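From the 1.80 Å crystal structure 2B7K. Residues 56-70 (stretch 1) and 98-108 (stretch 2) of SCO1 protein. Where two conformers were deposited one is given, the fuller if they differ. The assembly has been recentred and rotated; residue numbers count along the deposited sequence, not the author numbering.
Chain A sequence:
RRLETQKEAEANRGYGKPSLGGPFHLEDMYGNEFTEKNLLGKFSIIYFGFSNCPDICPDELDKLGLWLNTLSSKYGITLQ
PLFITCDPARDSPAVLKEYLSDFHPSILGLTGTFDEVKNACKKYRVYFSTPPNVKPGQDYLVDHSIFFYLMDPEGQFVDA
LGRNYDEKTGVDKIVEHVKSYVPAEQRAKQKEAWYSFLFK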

# COMPACT_ATOMS: atom_id res chain seq x y z
N ILE A 56 -12.27 -1.36 9.83
CA ILE A 56 -10.86 -1.68 9.60
C ILE A 56 -10.16 -0.87 8.50
O ILE A 56 -9.20 -0.15 8.77
CB ILE A 56 -10.67 -3.19 9.30
CG1 ILE A 56 -10.94 -4.01 10.57
CG2 ILE A 56 -9.25 -3.46 8.83
CD1 ILE A 56 -12.36 -3.89 11.11
N CYS A 57 -10.58 -0.96 7.37
CA CYS A 57 -9.90 -0.32 6.25
C CYS A 57 -9.92 1.20 6.39
O CYS A 57 -8.87 1.86 6.17
CB CYS A 57 -10.54 -0.73 4.92
SG CYS A 57 -10.38 -2.49 4.53
N PRO A 58 -11.06 1.88 6.70
CA PRO A 58 -11.04 3.33 6.93
C PRO A 58 -10.06 3.73 8.03
O PRO A 58 -9.33 4.71 7.89
CB PRO A 58 -12.49 3.64 7.31
CG PRO A 58 -13.26 2.61 6.54
CD PRO A 58 -12.44 1.36 6.77
N ASP A 59 -10.04 2.97 9.12
CA ASP A 59 -9.14 3.26 10.23
C ASP A 59 -7.67 3.13 9.80
O ASP A 59 -6.82 3.93 10.21
CB ASP A 59 -9.40 2.32 11.41
CG ASP A 59 -10.75 2.56 12.06
OD1 ASP A 59 -11.16 3.73 12.18
OD2 ASP A 59 -11.38 1.57 12.48
N GLU A 60 -7.37 2.12 8.99
CA GLU A 60 -6.00 1.91 8.52
C GLU A 60 -5.56 3.02 7.57
O GLU A 60 -4.44 3.51 7.65
CB GLU A 60 -5.88 0.56 7.80
CG GLU A 60 -6.05 -0.65 8.70
CD GLU A 60 -4.87 -0.87 9.64
OE1 GLU A 60 -4.67 -0.04 10.55
OE2 GLU A 60 -4.15 -1.87 9.46
N LEU A 61 -6.44 3.39 6.65
CA LEU A 61 -6.13 4.45 5.70
C LEU A 61 -5.95 5.78 6.43
O LEU A 61 -5.14 6.61 6.03
CB LEU A 61 -7.22 4.55 4.63
CG LEU A 61 -7.27 3.37 3.65
CD1 LEU A 61 -8.50 3.49 2.77
CD2 LEU A 61 -6.01 3.34 2.79
N ASP A 62 -6.71 5.97 7.50
CA ASP A 62 -6.58 7.21 8.28
C ASP A 62 -5.20 7.23 8.91
O ASP A 62 -4.50 8.24 8.86
CB ASP A 62 -7.65 7.28 9.37
CG ASP A 62 -8.95 7.90 8.89
OD1 ASP A 62 -9.93 7.88 9.66
OD2 ASP A 62 -8.98 8.41 7.75
N LYS A 63 -4.80 6.10 9.50
CA LYS A 63 -3.49 6.00 10.13
C LYS A 63 -2.39 6.26 9.11
O LYS A 63 -1.41 6.96 9.40
CB LYS A 63 -3.30 4.61 10.77
CG LYS A 63 -1.99 4.46 11.54
CD LYS A 63 -1.89 3.12 12.27
CE LYS A 63 -1.91 1.94 11.31
NZ LYS A 63 -1.80 0.63 12.02
N LEU A 64 -2.55 5.70 7.91
CA LEU A 64 -1.57 5.88 6.85
C LEU A 64 -1.41 7.37 6.50
O LEU A 64 -0.30 7.84 6.26
CB LEU A 64 -1.97 5.08 5.60
CG LEU A 64 -1.08 5.24 4.35
CD1 LEU A 64 0.33 4.77 4.68
CD2 LEU A 64 -1.66 4.44 3.19
N GLY A 65 -2.52 8.09 6.47
CA GLY A 65 -2.46 9.51 6.16
C GLY A 65 -1.65 10.26 7.20
O GLY A 65 -0.89 11.18 6.87
N LEU A 66 -1.79 9.87 8.46
CA LEU A 66 -1.04 10.51 9.53
C LEU A 66 0.44 10.23 9.33
O LEU A 66 1.27 11.13 9.48
CB LEU A 66 -1.49 9.97 10.89
CG LEU A 66 -2.91 10.33 11.35
CD1 LEU A 66 -3.14 9.76 12.73
CD2 LEU A 66 -3.09 11.84 11.36
N TRP A 67 0.76 8.98 9.00
CA TRP A 67 2.15 8.59 8.76
C TRP A 67 2.76 9.39 7.61
O TRP A 67 3.86 9.95 7.74
CB TRP A 67 2.25 7.10 8.41
CG TRP A 67 2.03 6.14 9.55
CD1 TRP A 67 1.96 6.43 10.88
CD2 TRP A 67 1.87 4.72 9.43
NE1 TRP A 67 1.78 5.27 11.61
CE2 TRP A 67 1.72 4.21 10.74
CE3 TRP A 67 1.85 3.83 8.35
CZ2 TRP A 67 1.54 2.84 11.00
CZ3 TRP A 67 1.68 2.47 8.60
CH2 TRP A 67 1.53 1.99 9.92
N LEU A 68 2.08 9.42 6.48
CA LEU A 68 2.57 10.14 5.31
C LEU A 68 2.88 11.61 5.60
O LEU A 68 3.95 12.11 5.22
CB LEU A 68 1.57 10.05 4.17
CG LEU A 68 1.37 8.63 3.62
CD1 LEU A 68 0.24 8.62 2.61
CD2 LEU A 68 2.66 8.14 2.99
N ASN A 69 1.97 12.29 6.28
CA ASN A 69 2.18 13.70 6.60
C ASN A 69 3.33 13.92 7.58
O ASN A 69 4.07 14.88 7.46
CB ASN A 69 0.89 14.32 7.13
CG ASN A 69 -0.06 14.71 6.02
OD1 ASN A 69 -1.24 14.96 6.25
ND2 ASN A 69 0.46 14.77 4.79
N THR A 70 3.47 13.02 8.56
CA THR A 70 4.55 13.14 9.53
C THR A 70 5.87 12.87 8.81
O THR A 70 6.87 13.56 9.04
CB THR A 70 4.39 12.13 10.67
OG1 THR A 70 3.21 12.42 11.41
CG2 THR A 70 5.59 12.18 11.60
N GLU A 98 -13.63 7.80 -5.65
CA GLU A 98 -14.57 8.39 -4.70
C GLU A 98 -14.26 7.98 -3.27
O GLU A 98 -14.29 8.82 -2.36
CB GLU A 98 -16.01 7.99 -5.05
CG GLU A 98 -17.03 8.52 -4.05
CD GLU A 98 -18.46 8.40 -4.55
OE1 GLU A 98 -19.38 8.64 -3.74
OE2 GLU A 98 -18.66 8.07 -5.73
N TYR A 99 -13.95 6.71 -3.06
CA TYR A 99 -13.61 6.21 -1.73
C TYR A 99 -12.36 6.91 -1.18
O TYR A 99 -12.35 7.36 -0.02
CB TYR A 99 -13.35 4.70 -1.78
CG TYR A 99 -13.00 4.09 -0.45
CD1 TYR A 99 -13.93 4.04 0.59
CD2 TYR A 99 -11.74 3.52 -0.23
CE1 TYR A 99 -13.63 3.44 1.82
CE2 TYR A 99 -11.42 2.91 1.00
CZ TYR A 99 -12.37 2.88 2.01
OH TYR A 99 -12.08 2.25 3.20
N LEU A 100 -11.32 7.01 -2.00
CA LEU A 100 -10.08 7.63 -1.56
C LEU A 100 -10.12 9.15 -1.43
O LEU A 100 -9.22 9.74 -0.83
CB LEU A 100 -8.92 7.22 -2.48
CG LEU A 100 -8.54 5.73 -2.39
CD1 LEU A 100 -7.39 5.44 -3.36
CD2 LEU A 100 -8.12 5.38 -0.96
N SER A 101 -11.17 9.78 -1.96
CA SER A 101 -11.28 11.23 -1.87
C SER A 101 -11.38 11.67 -0.41
O SER A 101 -11.15 12.84 -0.08
CB SER A 101 -12.50 11.73 -2.67
OG SER A 101 -13.71 11.29 -2.09
N ASP A 102 -11.72 10.73 0.47
CA ASP A 102 -11.84 11.03 1.89
C ASP A 102 -10.55 10.76 2.66
O ASP A 102 -10.52 10.87 3.89
CB ASP A 102 -12.99 10.22 2.50
CG ASP A 102 -14.35 10.74 2.07
OD1 ASP A 102 -15.34 9.97 2.15
OD2 ASP A 102 -14.44 11.91 1.66
N PHE A 103 -9.48 10.42 1.94
CA PHE A 103 -8.20 10.14 2.58
C PHE A 103 -7.04 10.93 1.98
O PHE A 103 -7.24 11.77 1.10
CB PHE A 103 -7.92 8.63 2.52
CG PHE A 103 -9.00 7.79 3.17
CD1 PHE A 103 -10.00 7.21 2.40
CD2 PHE A 103 -9.01 7.61 4.55
CE1 PHE A 103 -11.01 6.46 3.00
CE2 PHE A 103 -10.02 6.86 5.16
CZ PHE A 103 -11.02 6.28 4.38
N HIS A 104 -5.83 10.66 2.46
CA HIS A 104 -4.65 11.37 1.98
C HIS A 104 -4.60 11.30 0.45
O HIS A 104 -4.69 10.22 -0.14
CB HIS A 104 -3.39 10.76 2.60
CG HIS A 104 -2.18 11.65 2.52
ND1 HIS A 104 -1.52 11.90 1.34
CD2 HIS A 104 -1.51 12.33 3.48
CE1 HIS A 104 -0.49 12.69 1.58
NE2 HIS A 104 -0.46 12.97 2.87
N PRO A 105 -4.46 12.46 -0.20
CA PRO A 105 -4.40 12.61 -1.66
C PRO A 105 -3.30 11.83 -2.38
O PRO A 105 -3.40 11.58 -3.58
CB PRO A 105 -4.24 14.12 -1.86
CG PRO A 105 -4.83 14.71 -0.60
CD PRO A 105 -4.30 13.78 0.45
N SER A 106 -2.24 11.47 -1.67
CA SER A 106 -1.13 10.74 -2.28
C SER A 106 -1.41 9.26 -2.49
O SER A 106 -0.75 8.60 -3.29
CB SER A 106 0.14 10.88 -1.43
OG SER A 106 0.68 12.19 -1.55
N ILE A 107 -2.40 8.75 -1.77
CA ILE A 107 -2.76 7.34 -1.89
C ILE A 107 -3.32 7.05 -3.28
O ILE A 107 -4.26 7.70 -3.73
CB ILE A 107 -3.78 6.93 -0.81
CG1 ILE A 107 -3.20 7.20 0.59
CG2 ILE A 107 -4.12 5.45 -0.94
CD1 ILE A 107 -4.22 7.09 1.72
N LEU A 108 -2.74 6.07 -3.95
CA LEU A 108 -3.20 5.72 -5.29
C LEU A 108 -3.90 4.37 -5.25
O LEU A 108 -3.31 3.38 -4.81
CB LEU A 108 -2.02 5.65 -6.26
CG LEU A 108 -2.34 5.33 -7.73
CD1 LEU A 108 -3.17 6.45 -8.35
CD2 LEU A 108 -1.03 5.14 -8.48
O HOH W 1 -5.48 9.05 4.82
O HOH W 2 -11.02 9.88 6.35

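How does the incoming helix of stretch 2 meet the helix of stretch 1? Tyr-99 points its CA-to-CB bond toward stretch 1, and its t rotamer carries the ring along the early turns of that helix. The hydroxyl lies beside aliphatic carbon rather than a polar partner from stretch 1: Tyr-99 OH is 3.6 Å from Pro-58 CG and 3.8 Å from Cys-57 CB. Further back on the ring, Tyr-99 CE2 packs 3.5 Å from Leu-61 CD1. The same methyl also meets the next residue, with Leu-100 CD2 4.2 Å from Leu-61 CD1, so one leucine touches two consecutive residues of stretch 2.

What does the turn from Leu-100 to Phe-103 bring to the contact? This type I turn, closed by the hydrogen bond from Phe-103 N to Leu-100 O (2.9 Å), leads into Phe-103, whose ring rests against the helix. Leu-61 CB sits over one face, 3.8 Å from the centroid of the Phe-103 ring and 24° off its normal, a CH-pi contact. At the ring edge, Asp-62 OD2 approaches Phe-103 CE2 to 3.2 Å, placing a carboxylate oxygen near the ring plane, where the aromatic hydrogens lie. Beside it, water 2 donates to Asp-62 OD2 (2.9 Å) and to Asp-102 O (2.7 Å), tying the turn to the helix although no direct hydrogen bond joins the two stretches.

Where do the two backbones come nearest? At Gly-65, whose CA is 5.1 Å from His-104 CA. Water 1 bridges the backbones here, accepting from His-104 N (2.9 Å) and donating to Leu-61 O (2.7 Å). The imidazole continues along the helix, and Leu-68 CD1 lies over its face, 4.0 Å from the ring centroid and 15° off the normal. At the ring edge, Asn-69 ND2 is 2.8 Å from His-104 NE2, but the angle is too poor for a hydrogen bond. The other ring nitrogen is engaged within stretch 2: Ser-106 N donates to His-104 ND1 at 3.1 Å, with an angle of 162°, which helps hold the ring.

What fills the space beneath the second turn? The type I turn from His-104 to Ile-107 returns the chain to the apolar side of the helix. There the buried Ile-107 meets three leucines on successive turns: its CD1 is 4.3 Å from Leu-61 CD2 and 4.0 Å from Leu-64 CD2, while Ile-107 CG1 is 4.2 Å from Leu-68 CD1.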